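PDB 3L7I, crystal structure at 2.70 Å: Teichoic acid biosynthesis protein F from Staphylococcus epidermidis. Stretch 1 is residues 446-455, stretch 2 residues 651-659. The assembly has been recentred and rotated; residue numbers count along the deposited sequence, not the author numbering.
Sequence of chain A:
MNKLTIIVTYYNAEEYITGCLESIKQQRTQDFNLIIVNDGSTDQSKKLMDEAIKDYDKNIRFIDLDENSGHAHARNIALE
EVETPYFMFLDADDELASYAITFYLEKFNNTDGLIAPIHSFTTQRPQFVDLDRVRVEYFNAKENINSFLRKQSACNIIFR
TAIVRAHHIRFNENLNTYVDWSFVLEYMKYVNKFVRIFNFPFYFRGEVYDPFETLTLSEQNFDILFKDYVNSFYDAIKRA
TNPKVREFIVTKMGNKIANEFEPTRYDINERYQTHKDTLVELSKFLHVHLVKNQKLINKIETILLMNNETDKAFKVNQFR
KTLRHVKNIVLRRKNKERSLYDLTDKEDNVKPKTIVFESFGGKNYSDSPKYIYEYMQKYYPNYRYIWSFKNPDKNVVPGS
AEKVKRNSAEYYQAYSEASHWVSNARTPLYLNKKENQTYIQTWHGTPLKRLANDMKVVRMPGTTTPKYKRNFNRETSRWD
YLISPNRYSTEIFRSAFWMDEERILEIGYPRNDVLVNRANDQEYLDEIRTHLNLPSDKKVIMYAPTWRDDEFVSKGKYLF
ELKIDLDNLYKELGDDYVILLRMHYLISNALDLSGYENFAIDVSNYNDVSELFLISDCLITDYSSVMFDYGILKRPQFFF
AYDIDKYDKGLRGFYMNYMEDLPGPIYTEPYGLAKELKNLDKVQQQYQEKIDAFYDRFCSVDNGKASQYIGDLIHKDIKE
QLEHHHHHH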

# COMPACT_ATOMS: atom_id res chain seq x y z
N THR A 446 -16.67 -46.77 11.49
CA THR A 446 -18.11 -46.84 11.44
C THR A 446 -18.68 -45.96 12.54
O THR A 446 -18.31 -46.12 13.70
CB THR A 446 -18.63 -48.28 11.68
OG1 THR A 446 -18.27 -49.13 10.57
CG2 THR A 446 -20.14 -48.27 11.82
N PRO A 447 -19.58 -45.03 12.18
CA PRO A 447 -20.04 -44.08 13.20
C PRO A 447 -21.03 -44.74 14.14
O PRO A 447 -21.84 -45.56 13.72
CB PRO A 447 -20.75 -42.99 12.38
CG PRO A 447 -20.36 -43.23 10.98
CD PRO A 447 -20.13 -44.71 10.86
N LEU A 448 -20.91 -44.40 15.42
CA LEU A 448 -21.92 -44.74 16.41
C LEU A 448 -22.57 -43.43 16.84
O LEU A 448 -23.78 -43.35 17.01
CB LEU A 448 -21.29 -45.44 17.60
CG LEU A 448 -22.14 -45.49 18.86
CD1 LEU A 448 -23.04 -46.70 18.80
CD2 LEU A 448 -21.27 -45.53 20.10
N LYS A 449 -21.75 -42.40 17.01
CA LYS A 449 -22.26 -41.09 17.38
C LYS A 449 -22.58 -40.23 16.13
O LYS A 449 -21.87 -40.28 15.13
CB LYS A 449 -21.25 -40.36 18.29
CG LYS A 449 -21.01 -41.01 19.67
CD LYS A 449 -19.62 -40.68 20.24
CE LYS A 449 -19.41 -41.17 21.70
NZ LYS A 449 -19.82 -40.15 22.75
N ARG A 450 -23.64 -39.44 16.21
CA ARG A 450 -24.01 -38.54 15.12
C ARG A 450 -22.93 -37.49 14.87
O ARG A 450 -22.41 -36.90 15.82
CB ARG A 450 -25.34 -37.85 15.41
CG ARG A 450 -26.50 -38.78 15.64
CD ARG A 450 -27.80 -38.01 15.87
NE ARG A 450 -28.43 -37.58 14.62
CZ ARG A 450 -29.31 -38.31 13.93
NH1 ARG A 450 -29.68 -39.52 14.38
NH2 ARG A 450 -29.82 -37.83 12.80
N LEU A 451 -22.62 -37.24 13.60
CA LEU A 451 -21.59 -36.26 13.22
C LEU A 451 -21.94 -35.40 12.02
O LEU A 451 -22.77 -35.78 11.19
CB LEU A 451 -20.23 -36.94 12.94
CG LEU A 451 -20.17 -38.26 12.16
CD1 LEU A 451 -21.40 -38.50 11.32
CD2 LEU A 451 -18.93 -38.26 11.31
N ALA A 452 -21.28 -34.25 11.91
CA ALA A 452 -21.41 -33.39 10.73
C ALA A 452 -22.85 -32.88 10.54
O ALA A 452 -23.41 -32.25 11.43
CB ALA A 452 -20.89 -34.10 9.50
N ASN A 453 -23.45 -33.14 9.37
CA ASN A 453 -24.80 -32.66 9.10
C ASN A 453 -25.82 -33.07 10.18
O ASN A 453 -26.81 -32.37 10.44
CB ASN A 453 -25.25 -33.19 7.74
CG ASN A 453 -26.20 -32.24 7.05
OD1 ASN A 453 -26.44 -31.13 7.52
ND2 ASN A 453 -26.72 -32.67 5.90
N ASP A 454 -25.54 -34.21 10.81
CA ASP A 454 -26.53 -34.89 11.63
C ASP A 454 -26.55 -34.42 13.07
O ASP A 454 -27.48 -34.73 13.79
CB ASP A 454 -26.31 -36.40 11.56
CG ASP A 454 -26.69 -36.98 10.21
OD1 ASP A 454 -27.16 -36.18 9.36
OD2 ASP A 454 -26.52 -38.21 9.98
N MET A 455 -25.53 -33.68 13.49
CA MET A 455 -25.56 -33.14 14.84
C MET A 455 -26.67 -32.11 14.95
O MET A 455 -26.93 -31.38 13.98
CB MET A 455 -24.23 -32.51 15.19
CG MET A 455 -23.11 -33.51 15.22
SD MET A 455 -21.66 -32.83 16.03
CE MET A 455 -20.51 -34.20 15.79
N LEU A 651 -31.26 -41.90 24.57
CA LEU A 651 -30.43 -41.25 23.55
C LEU A 651 -30.49 -41.86 22.15
O LEU A 651 -30.01 -42.96 21.91
CB LEU A 651 -28.97 -41.14 24.03
CG LEU A 651 -27.88 -40.74 23.02
CD1 LEU A 651 -26.84 -39.82 23.61
CD2 LEU A 651 -27.23 -42.00 22.48
N ARG A 652 -31.09 -41.11 21.23
CA ARG A 652 -31.12 -41.48 19.82
C ARG A 652 -30.06 -40.67 19.09
O ARG A 652 -30.06 -40.59 17.85
CB ARG A 652 -32.51 -41.23 19.23
CG ARG A 652 -33.63 -41.87 20.04
CD ARG A 652 -34.96 -41.17 19.79
NE ARG A 652 -35.93 -41.51 20.83
CZ ARG A 652 -37.20 -41.13 20.80
NH1 ARG A 652 -37.66 -40.39 19.80
NH2 ARG A 652 -38.02 -41.48 21.79
N GLY A 653 -29.18 -40.06 19.86
CA GLY A 653 -27.99 -39.43 19.31
C GLY A 653 -26.97 -40.50 18.95
O GLY A 653 -25.76 -40.24 18.88
N PHE A 654 -27.49 -41.71 18.73
CA PHE A 654 -26.75 -42.85 18.22
C PHE A 654 -27.51 -43.33 16.99
O PHE A 654 -28.73 -43.27 16.95
CB PHE A 654 -26.75 -43.98 19.24
CG PHE A 654 -25.70 -43.85 20.31
CD1 PHE A 654 -24.91 -42.71 20.39
CD2 PHE A 654 -25.52 -44.86 21.24
CE1 PHE A 654 -23.94 -42.60 21.39
CE2 PHE A 654 -24.57 -44.75 22.24
CZ PHE A 654 -23.78 -43.61 22.30
N TYR A 655 -26.79 -43.81 15.98
CA TYR A 655 -27.46 -44.24 14.76
C TYR A 655 -28.07 -45.61 14.96
O TYR A 655 -29.07 -45.95 14.33
CB TYR A 655 -26.50 -44.31 13.59
CG TYR A 655 -25.99 -42.97 13.12
CD1 TYR A 655 -26.83 -42.08 12.45
CD2 TYR A 655 -24.66 -42.60 13.32
CE1 TYR A 655 -26.35 -40.86 12.00
CE2 TYR A 655 -24.19 -41.40 12.87
CZ TYR A 655 -25.04 -40.54 12.22
OH TYR A 655 -24.53 -39.35 11.79
N MET A 656 -27.45 -46.40 15.82
CA MET A 656 -27.96 -47.73 16.05
C MET A 656 -28.74 -47.85 17.36
O MET A 656 -28.69 -46.96 18.22
CB MET A 656 -26.83 -48.74 16.03
CG MET A 656 -25.76 -48.46 17.03
SD MET A 656 -25.17 -50.03 17.70
CE MET A 656 -25.04 -50.99 16.20
N ASN A 657 -29.47 -48.94 17.49
CA ASN A 657 -30.22 -49.17 18.70
C ASN A 657 -29.36 -49.89 19.74
O ASN A 657 -29.37 -51.11 19.85
CB ASN A 657 -31.52 -49.90 18.43
CG ASN A 657 -32.49 -49.77 19.57
OD1 ASN A 657 -32.08 -49.63 20.73
ND2 ASN A 657 -33.79 -49.80 19.27
N TYR A 658 -28.62 -49.08 20.49
CA TYR A 658 -27.65 -49.54 21.49
C TYR A 658 -28.21 -50.53 22.51
O TYR A 658 -27.53 -51.49 22.90
CB TYR A 658 -27.13 -48.33 22.25
CG TYR A 658 -25.93 -48.58 23.13
CD1 TYR A 658 -24.65 -48.37 22.65
CD2 TYR A 658 -26.08 -48.97 24.45
CE1 TYR A 658 -23.55 -48.57 23.45
CE2 TYR A 658 -24.98 -49.18 25.26
CZ TYR A 658 -23.71 -48.97 24.76
OH TYR A 658 -22.59 -49.16 25.55
N MET A 659 -29.42 -50.26 22.98
CA MET A 659 -30.03 -51.07 24.00
C MET A 659 -30.19 -52.51 23.54
O MET A 659 -30.25 -53.42 24.36
CB MET A 659 -31.37 -50.49 24.40
CG MET A 659 -31.43 -50.10 25.86
SD MET A 659 -29.88 -49.37 26.39
CE MET A 659 -30.42 -47.71 26.81

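The shortest polar contact between the two stretches is made by the phenol of Tyr-655, whose OH donates a hydrogen bond to OD2 of Asp-454 at 2.9 Å. The carboxylate oxygen lies near the plane of the ring, at its hydroxyl edge, where a phenolic proton is readily directed. The phenolic oxygen of Tyr-655 also serves as an acceptor: the backbone N of Leu-451 approaches Tyr-655 OH at 3.4 Å, a weak hydrogen bond despite a favourable angle of 160°. Tyr-655 OH thus ties the backbone of stretch 1 at Leu-451 to the Asp-454 side chain three residues further on. The other carboxylate oxygen of Asp-454, OD1, is hydrogen-bonded elsewhere in the structure.

At the main-chain end of Tyr-655, the backbone N donates to the carbonyl O of Leu-448 at 3.2 Å, with an angle of 153°. Tyr-655 is therefore held through both its main chain and its hydroxyl. The Leu-448 carbonyl receives a second, softer approach, a CA-H...O contact in which Phe-654 CA lies 3.2 Å from Leu-448 O. Here the chains run close together, with a single beta bridge pairing Lys-449 and Phe-654, whose CA atoms are 4.9 Å apart. The pairing is a single bridge, and neither stretch forms a regular strand. One step along, Arg-450 N is 3.5 Å from Gly-653 O, a proximity that does not amount to a hydrogen bond.

The Arg-450 side chain is braced within its own stretch: its NE donates to the carbonyl O of Asp-454 at 3.1 Å and 170°, nearly linear. Held in this way, the side chain passes across Tyr-655, with Arg-450 CG over one face of the tyrosine ring and Tyr-655 CE1 over one face of the guanidinium. Around the rest of the ring, Leu-451 CD1 sits near the ring plane, 3.3 Å from Tyr-655 OH, while Pro-447 CB packs 3.8 Å from Tyr-655 CE2. These neighbours help explain why Tyr-655 has the largest area covered by the opposing stretch, 148 Å² of the residue. Its CA-to-CB bond points sideways, but the end of the side chain comes nearer to stretch 1, carrying the hydroxyl to its partners.

Leu-448 is the centre of the apolar packing. Its CA-to-CB bond points away from stretch 2, yet with chi1 in t and chi2 in p the end of the side chain comes nearer. Leu-448 CG lies 4.0 Å from the centroid of the Phe-654 ring and only 2° off the ring normal, a CH-pi contact almost directly over the face. Leu-448 CD2 is 3.9 Å from Phe-654 CZ, and Leu-448 CD1 reaches Met-656 CG at 3.7 Å. Leu-448 CD1 also approaches the edge of the Tyr-658 ring, 4.5 Å from Tyr-658 CD1. The aliphatic part of the exposed Lys-449 adds a further contact, its CG lying 3.8 Å from Phe-654 CE1.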